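Long-range contact in putative GGDEF domain protein (Pseudomonas aeruginosa, PDB 7E6G), which probably catalyses the condensation of two GTP molecules into cyclic di-GMP with release of diphosphate, using magnesium ions: residues A[131-136]-A[185-190]. Residues are numbered along the deposited sequence; the frame is centred on the assembly and turned at random.
Sequences QSYVLA and LLLLPQ
Val134 and Ala136 pair antiparallel with Leu188 and Leu186, each pair joined by two backbone hydrogen bonds, and Leu135 faces Leu187 between them as a non-hydrogen-bonded pair. The bond from Leu186 N to Ala136 O spans 2.7 Å and is nearly straight (170°). At the other end Val134 N gives its hydrogen to Leu188 O at 3.0 Å. On one face, Val134 CG2 lies against CB, CG and CD1 of Leu188, 3.5 Å from its CG, the two side chains meeting at a slant. CG1 of Val134 lies anti to the carbonyl carbon (chi1 -44°), which leaves CG2 between the backbone N and the carbonyl carbon. Farther along this face, Ala136 CB meets Leu186 CB at 3.8 Å. Helix 193-208 covers this layer through Ala196 and Leu200. The strands are neighbours in the central sheet of the GGDEF domain, and strand 134-140 runs on to the magnesium ligands Asp139 and Val140. On the other face, Leu187 CD1 touches both Leu135 CD1, at 3.6 Å, and the Tyr133 ring, which it approaches obliquely near CD2. Leu185 CD1 reaches Leu135 CG at 3.8 Å. Helix 112-128 packs here, Leu119 against Leu135 and Asn123 OD1 hydrogen-bonded to Tyr133 OH, and His230, just past strand 223-229, stacks on the tyrosine ring.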
# COMPACT_ATOMS: atom_id res chain seq x y z
N GLN A 131 -41.94 0.95 -18.59
CA GLN A 131 -41.52 -0.13 -19.39
C GLN A 131 -41.90 -1.45 -18.72
O GLN A 131 -41.44 -1.71 -17.64
CB GLN A 131 -39.99 0.01 -19.47
CG GLN A 131 -39.30 0.67 -18.28
CD GLN A 131 -37.83 0.43 -18.21
OE1 GLN A 131 -37.38 -0.68 -18.37
NE2 GLN A 131 -37.06 1.44 -17.90
N SER A 132 -42.73 -2.25 -19.34
CA SER A 132 -43.10 -3.46 -18.77
C SER A 132 -42.37 -4.62 -19.23
O SER A 132 -41.55 -4.57 -20.00
CB SER A 132 -44.55 -3.65 -18.81
OG SER A 132 -44.92 -3.94 -20.08
N TYR A 133 -42.59 -5.69 -18.55
CA TYR A 133 -41.97 -6.96 -18.89
C TYR A 133 -43.06 -7.96 -19.27
O TYR A 133 -44.25 -7.74 -19.01
CB TYR A 133 -41.14 -7.51 -17.73
CG TYR A 133 -41.94 -7.68 -16.47
CD1 TYR A 133 -42.05 -6.65 -15.54
CD2 TYR A 133 -42.66 -8.85 -16.23
CE1 TYR A 133 -42.80 -6.78 -14.39
CE2 TYR A 133 -43.40 -9.02 -15.08
CZ TYR A 133 -43.48 -7.97 -14.16
OH TYR A 133 -44.23 -8.13 -13.03
N VAL A 134 -42.66 -9.06 -19.89
CA VAL A 134 -43.61 -10.14 -20.09
C VAL A 134 -43.13 -11.36 -19.31
O VAL A 134 -41.94 -11.53 -19.01
CB VAL A 134 -43.84 -10.48 -21.58
CG1 VAL A 134 -44.01 -9.19 -22.40
CG2 VAL A 134 -42.73 -11.34 -22.14
N LEU A 135 -44.09 -12.20 -18.95
CA LEU A 135 -43.89 -13.38 -18.13
C LEU A 135 -44.39 -14.58 -18.91
O LEU A 135 -45.54 -14.58 -19.36
CB LEU A 135 -44.67 -13.22 -16.82
CG LEU A 135 -44.03 -13.55 -15.48
CD1 LEU A 135 -42.69 -12.84 -15.35
CD2 LEU A 135 -45.01 -13.11 -14.41
N ALA A 136 -43.55 -15.59 -19.07
CA ALA A 136 -43.96 -16.84 -19.71
C ALA A 136 -43.71 -17.99 -18.73
O ALA A 136 -42.59 -18.17 -18.27
CB ALA A 136 -43.20 -17.05 -21.02
N LEU A 185 -39.96 -20.27 -15.38
CA LEU A 185 -40.50 -18.93 -15.51
C LEU A 185 -39.54 -18.11 -16.35
O LEU A 185 -38.38 -17.92 -15.97
CB LEU A 185 -40.74 -18.28 -14.15
CG LEU A 185 -41.48 -16.95 -14.25
CD1 LEU A 185 -42.82 -17.10 -14.95
CD2 LEU A 185 -41.69 -16.35 -12.87
N LEU A 186 -40.01 -17.65 -17.50
CA LEU A 186 -39.28 -16.74 -18.36
C LEU A 186 -39.71 -15.32 -18.01
O LEU A 186 -40.91 -15.02 -17.99
CB LEU A 186 -39.57 -17.05 -19.83
CG LEU A 186 -38.76 -18.14 -20.58
CD1 LEU A 186 -38.55 -19.44 -19.77
CD2 LEU A 186 -39.42 -18.47 -21.91
N LEU A 187 -38.74 -14.46 -17.70
CA LEU A 187 -38.97 -13.04 -17.54
C LEU A 187 -38.28 -12.31 -18.68
O LEU A 187 -37.04 -12.37 -18.82
CB LEU A 187 -38.47 -12.54 -16.19
CG LEU A 187 -38.53 -11.02 -16.03
CD1 LEU A 187 -39.91 -10.58 -15.66
CD2 LEU A 187 -37.58 -10.61 -14.93
N LEU A 188 -39.06 -11.64 -19.51
CA LEU A 188 -38.47 -10.79 -20.54
C LEU A 188 -38.63 -9.34 -20.11
O LEU A 188 -39.74 -8.78 -20.21
CB LEU A 188 -39.12 -11.03 -21.91
CG LEU A 188 -39.37 -12.47 -22.32
CD1 LEU A 188 -39.78 -12.54 -23.78
CD2 LEU A 188 -38.14 -13.31 -22.06
N PRO A 189 -37.58 -8.71 -19.62
CA PRO A 189 -37.70 -7.34 -19.12
C PRO A 189 -37.73 -6.35 -20.27
O PRO A 189 -37.16 -6.58 -21.34
CB PRO A 189 -36.44 -7.17 -18.27
CG PRO A 189 -35.44 -8.05 -18.92
CD PRO A 189 -36.19 -9.20 -19.57
N GLN A 190 -38.40 -5.23 -20.02
CA GLN A 190 -38.53 -4.16 -21.00
C GLN A 190 -38.93 -4.72 -22.36
O GLN A 190 -38.29 -4.46 -23.38
CB GLN A 190 -37.25 -3.34 -21.08
CG GLN A 190 -36.74 -2.88 -19.73
CD GLN A 190 -35.39 -2.21 -19.81
OE1 GLN A 190 -34.42 -2.67 -19.21
NE2 GLN A 190 -35.33 -1.11 -20.55